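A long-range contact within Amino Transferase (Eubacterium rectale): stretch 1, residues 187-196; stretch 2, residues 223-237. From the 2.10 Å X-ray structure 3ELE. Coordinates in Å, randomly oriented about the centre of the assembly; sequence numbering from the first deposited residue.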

# COMPACT_ATOMS: atom_id res chain seq x y z
N THR A 187 -24.45 -14.09 3.04
CA THR A 187 -24.99 -14.88 1.96
C THR A 187 -23.85 -15.47 1.12
O THR A 187 -22.70 -15.01 1.21
N VAL A 188 -24.17 -16.51 0.36
CA VAL A 188 -23.24 -17.15 -0.56
C VAL A 188 -23.99 -17.31 -1.86
O VAL A 188 -25.03 -17.97 -1.88
N TYR A 189 -23.48 -16.72 -2.94
CA TYR A 189 -24.15 -16.86 -4.25
C TYR A 189 -24.00 -18.27 -4.81
O TYR A 189 -22.89 -18.83 -4.84
N SER A 190 -25.13 -18.87 -5.17
CA SER A 190 -25.19 -20.22 -5.73
C SER A 190 -24.64 -20.22 -7.15
O SER A 190 -24.56 -19.17 -7.79
N GLU A 191 -24.33 -21.42 -7.64
CA GLU A 191 -23.89 -21.60 -9.03
C GLU A 191 -24.91 -20.98 -9.99
O GLU A 191 -24.52 -20.32 -10.96
N GLU A 192 -26.19 -21.19 -9.70
CA GLU A 192 -27.28 -20.66 -10.51
C GLU A 192 -27.21 -19.12 -10.58
O GLU A 192 -27.31 -18.55 -11.66
N THR A 193 -27.02 -18.48 -9.43
CA THR A 193 -26.87 -17.01 -9.36
C THR A 193 -25.66 -16.53 -10.16
O THR A 193 -25.77 -15.58 -10.94
N ILE A 194 -24.52 -17.22 -10.00
CA ILE A 194 -23.29 -16.91 -10.72
C ILE A 194 -23.48 -17.11 -12.24
O ILE A 194 -23.01 -16.28 -13.01
N LYS A 195 -24.19 -18.17 -12.65
CA LYS A 195 -24.49 -18.44 -14.08
C LYS A 195 -25.42 -17.37 -14.69
O LYS A 195 -25.14 -16.90 -15.78
N LYS A 196 -26.50 -17.01 -13.99
CA LYS A 196 -27.43 -15.95 -14.49
C LYS A 196 -26.72 -14.61 -14.64
O LYS A 196 -26.95 -13.90 -15.61
N ILE A 223 -14.31 -19.01 4.67
CA ILE A 223 -15.21 -18.85 5.82
C ILE A 223 -16.61 -19.14 5.30
O ILE A 223 -17.40 -18.24 5.04
N VAL A 224 -16.87 -20.43 5.11
CA VAL A 224 -18.15 -20.94 4.59
C VAL A 224 -18.47 -22.22 5.38
O VAL A 224 -17.55 -22.94 5.78
N TYR A 225 -19.77 -22.49 5.58
CA TYR A 225 -20.23 -23.57 6.46
C TYR A 225 -21.12 -24.60 5.78
O TYR A 225 -21.68 -24.32 4.72
N ASP A 226 -21.25 -25.75 6.43
CA ASP A 226 -22.15 -26.87 6.04
C ASP A 226 -21.92 -27.46 4.64
O ASP A 226 -22.87 -27.93 3.99
N GLY A 227 -20.67 -27.43 4.17
CA GLY A 227 -20.35 -27.93 2.85
C GLY A 227 -20.91 -27.12 1.68
O GLY A 227 -20.97 -27.63 0.57
N ILE A 228 -21.32 -25.86 1.93
CA ILE A 228 -21.84 -24.99 0.87
C ILE A 228 -20.65 -24.67 -0.03
O ILE A 228 -19.54 -24.45 0.47
N LYS A 229 -20.90 -24.66 -1.34
CA LYS A 229 -19.86 -24.40 -2.34
C LYS A 229 -19.84 -22.93 -2.76
O LYS A 229 -20.91 -22.34 -3.01
N VAL A 230 -18.64 -22.34 -2.76
CA VAL A 230 -18.40 -20.99 -3.26
C VAL A 230 -17.87 -21.24 -4.69
O VAL A 230 -16.75 -21.71 -4.85
N PRO A 231 -18.70 -21.03 -5.74
CA PRO A 231 -18.18 -21.25 -7.10
C PRO A 231 -17.00 -20.34 -7.48
O PRO A 231 -17.04 -19.16 -7.14
N PHE A 232 -16.00 -20.88 -8.19
CA PHE A 232 -14.86 -20.08 -8.64
C PHE A 232 -15.31 -19.36 -9.92
O PHE A 232 -15.39 -19.97 -11.00
N VAL A 233 -15.52 -18.05 -9.78
CA VAL A 233 -16.21 -17.22 -10.80
C VAL A 233 -15.56 -17.14 -12.18
O VAL A 233 -16.28 -16.99 -13.19
N THR A 234 -14.24 -17.27 -12.23
CA THR A 234 -13.48 -17.19 -13.50
C THR A 234 -13.87 -18.29 -14.47
O THR A 234 -13.75 -18.11 -15.68
N LYS A 235 -14.33 -19.42 -13.91
CA LYS A 235 -14.81 -20.55 -14.70
C LYS A 235 -16.14 -20.31 -15.39
O LYS A 235 -16.47 -21.04 -16.33
N TYR A 236 -16.92 -19.34 -14.90
CA TYR A 236 -18.26 -19.00 -15.40
C TYR A 236 -18.31 -17.75 -16.28
O TYR A 236 -19.20 -17.61 -17.12
N TYR A 237 -17.38 -16.82 -16.05
CA TYR A 237 -17.32 -15.56 -16.75
C TYR A 237 -15.86 -15.24 -17.09
O TYR A 237 -14.99 -15.22 -16.21

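The two stretches meet in a mostly apolar, side-chain-mediated contact, in which Val188 and Ile194 of stretch 1 pack against a run of aliphatic groups, a proline and a tyrosine of stretch 2, and a single hydrogen bond, from Tyr236 to Glu191, joins them at the exposed margin. Together they bury 445 Å², and the backbones run side by side in the same order, from Val188 near Val230, through Glu191 near Pro231, to Lys195 near Tyr236.

At the loop end, Val188 points toward stretch 2 in the t rotamer and spreads its two methyls among several partners. Its CG1 lies 3.9 Å from CG2 of Ile228 and 4.2 Å from CG2 of Val230, and it also rests 3.8 Å from the backbone O of Lys229. Its CG2 meets CG2 of Val224, chi1 p, at 4.2 Å. Between Val224 and Ile228 the chain reverses in a type I' turn from Tyr225 to Ile228, closed by the backbone bond from Ile228 N to Tyr225 O at 3.2 Å, and both residues touch Val188. Ile228 (m, m) points toward stretch 1, whereas the CA-to-CB bond of Val230 (t) points sideways. Lys229, all four chi angles t, contributes its backbone O, while its side chain keeps clear of stretch 1.

Pro231 fills the middle, where stretch 1 passes from loop into helix. Its CA-to-CB bond points toward stretch 1 and its ring is puckered C-gamma exo: CD lies 3.4 Å from the backbone O of Tyr189, and CG lies 3.8 Å from the backbone N of Glu191 and 4.2 Å from CG1 of Ile194. Tyr189 therefore takes part through its backbone, while its ring (chi1 m) leads away. Ser190, the N-cap residue, also turns its side chain away, in the p rotamer.

One turn into the helix, Ile194 (m, m) points toward stretch 2 and bridges three residues. Besides its contact with Pro231, its CD1 reaches CG2 of Val233 (t) at 4.3 Å and its CG2 sits 3.8 Å from CB of Tyr236. Val233 opens the short 3-10 segment, and a backbone bond runs from Tyr236 N to Val233 O at 3.0 Å.

Tyr236, with chi1 m and chi2 88°, points toward stretch 1 and has the largest area covered of any residue here. Its ring lies along the helix: CD2 is 3.7 Å from CG of Lys195 (chi1 m), an aliphatic part of that lysine. At the far end of the ring, Tyr236 OH donates a hydrogen bond to Glu191 OE2 at 2.7 Å. OE2 lies at the ring edge, near its plane, as suits a phenolic donor. Glu191 leaves the backbone sideways, but its extended chain (t, t, chi3 40°) carries its end nearer to stretch 2, so that a surface glutamate supplies the polar link beside the apolar packing.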

# COMPACT_ATOMS: atom_id res chain seq x y z
CB THR A 187 -25.92 -14.04 1.04
OG1 THR A 187 -26.70 -14.93 0.23
CG2 THR A 187 -25.11 -13.05 0.15
CB VAL A 188 -22.71 -18.50 -0.07
CG1 VAL A 188 -21.87 -19.19 -1.17
CG2 VAL A 188 -21.88 -18.34 1.17
CB TYR A 189 -23.67 -15.83 -5.28
CG TYR A 189 -23.90 -14.36 -4.92
CD1 TYR A 189 -25.05 -13.93 -4.23
CD2 TYR A 189 -23.00 -13.38 -5.35
CE1 TYR A 189 -25.27 -12.57 -3.93
CE2 TYR A 189 -23.22 -12.02 -5.05
CZ TYR A 189 -24.35 -11.63 -4.34
OH TYR A 189 -24.55 -10.30 -4.05
CB SER A 190 -26.64 -20.71 -5.79
OG SER A 190 -27.42 -19.86 -6.63
CB GLU A 191 -23.72 -23.08 -9.38
CG GLU A 191 -23.06 -23.31 -10.72
CD GLU A 191 -22.93 -24.77 -11.13
OE1 GLU A 191 -23.88 -25.56 -10.89
OE2 GLU A 191 -21.90 -25.09 -11.75
CB GLU A 192 -28.64 -21.16 -9.99
CG GLU A 192 -29.84 -20.72 -10.82
CD GLU A 192 -31.16 -21.30 -10.30
OE1 GLU A 192 -31.17 -22.42 -9.74
OE2 GLU A 192 -32.19 -20.63 -10.49
CB THR A 193 -26.78 -16.55 -7.89
OG1 THR A 193 -28.01 -16.85 -7.25
CG2 THR A 193 -26.50 -15.07 -7.78
CB ILE A 194 -22.05 -17.71 -10.15
CG1 ILE A 194 -21.77 -17.36 -8.66
CG2 ILE A 194 -20.79 -17.49 -11.02
CD1 ILE A 194 -21.43 -15.85 -8.36
CB LYS A 195 -25.08 -19.84 -14.30
CG LYS A 195 -24.07 -20.98 -14.15
CD LYS A 195 -24.72 -22.34 -13.95
CE LYS A 195 -25.47 -22.85 -15.15
NZ LYS A 195 -26.10 -24.21 -14.88
CB LYS A 196 -28.67 -15.78 -13.60
CG LYS A 196 -29.65 -16.95 -13.64
CD LYS A 196 -30.96 -16.66 -12.86
CE LYS A 196 -31.85 -15.62 -13.61
NZ LYS A 196 -33.28 -15.52 -13.14
CB ILE A 223 -15.09 -17.45 6.52
CG1 ILE A 223 -13.61 -17.18 6.89
CG2 ILE A 223 -16.04 -17.37 7.74
CD1 ILE A 223 -13.40 -16.25 8.09
CB VAL A 224 -18.12 -21.13 3.03
CG1 VAL A 224 -17.05 -22.13 2.61
CG2 VAL A 224 -19.52 -21.55 2.50
CB TYR A 225 -21.04 -22.96 7.62
CG TYR A 225 -20.42 -21.70 8.21
CD1 TYR A 225 -19.19 -21.76 8.87
CD2 TYR A 225 -21.04 -20.44 8.07
CE1 TYR A 225 -18.60 -20.61 9.41
CE2 TYR A 225 -20.46 -19.28 8.62
CZ TYR A 225 -19.23 -19.38 9.29
OH TYR A 225 -18.61 -18.25 9.81
CB ASP A 226 -23.64 -26.45 6.18
CG ASP A 226 -24.00 -25.92 7.56
OD1 ASP A 226 -23.40 -26.35 8.56
OD2 ASP A 226 -24.94 -25.09 7.61
CB ILE A 228 -22.49 -23.69 1.45
CG1 ILE A 228 -23.75 -24.03 2.26
CG2 ILE A 228 -22.87 -22.70 0.32
CD1 ILE A 228 -24.92 -24.56 1.42
CB LYS A 229 -20.08 -25.30 -3.58
CG LYS A 229 -18.92 -25.26 -4.61
CD LYS A 229 -18.98 -26.43 -5.59
CE LYS A 229 -17.76 -26.49 -6.51
NZ LYS A 229 -17.86 -27.69 -7.40
CB VAL A 230 -17.33 -20.24 -2.40
CG1 VAL A 230 -17.15 -18.81 -2.89
CG2 VAL A 230 -17.76 -20.21 -0.95
CB PRO A 231 -19.38 -20.88 -7.99
CG PRO A 231 -20.53 -21.05 -7.16
CD PRO A 231 -20.11 -20.62 -5.79
CB PHE A 232 -13.58 -20.90 -8.82
CG PHE A 232 -12.34 -20.07 -8.66
CD1 PHE A 232 -11.87 -19.75 -7.38
CD2 PHE A 232 -11.71 -19.53 -9.75
CE1 PHE A 232 -10.75 -18.94 -7.23
CE2 PHE A 232 -10.59 -18.72 -9.60
CZ PHE A 232 -10.12 -18.42 -8.34
CB VAL A 233 -16.47 -15.79 -10.24
CG1 VAL A 233 -17.30 -14.93 -11.23
CG2 VAL A 233 -17.19 -15.86 -8.90
CB THR A 234 -11.93 -17.20 -13.28
OG1 THR A 234 -11.51 -18.48 -12.78
CG2 THR A 234 -11.51 -16.06 -12.30
CB LYS A 235 -14.94 -21.80 -13.83
CG LYS A 235 -13.64 -22.20 -13.15
CD LYS A 235 -13.57 -23.73 -12.91
CE LYS A 235 -14.69 -24.25 -12.06
NZ LYS A 235 -14.47 -25.69 -11.70
CB TYR A 236 -19.20 -18.83 -14.19
CG TYR A 236 -19.35 -20.10 -13.38
CD1 TYR A 236 -18.46 -20.41 -12.34
CD2 TYR A 236 -20.38 -21.02 -13.66
CE1 TYR A 236 -18.58 -21.59 -11.59
CE2 TYR A 236 -20.51 -22.22 -12.93
CZ TYR A 236 -19.61 -22.49 -11.89
OH TYR A 236 -19.73 -23.65 -11.18
CB TYR A 237 -17.97 -14.48 -15.87
CG TYR A 237 -18.24 -13.19 -16.61
CD1 TYR A 237 -19.20 -13.14 -17.62
CD2 TYR A 237 -17.56 -12.01 -16.29
CE1 TYR A 237 -19.47 -11.96 -18.32
CE2 TYR A 237 -17.82 -10.82 -17.00
CZ TYR A 237 -18.78 -10.80 -18.00
OH TYR A 237 -19.05 -9.65 -18.70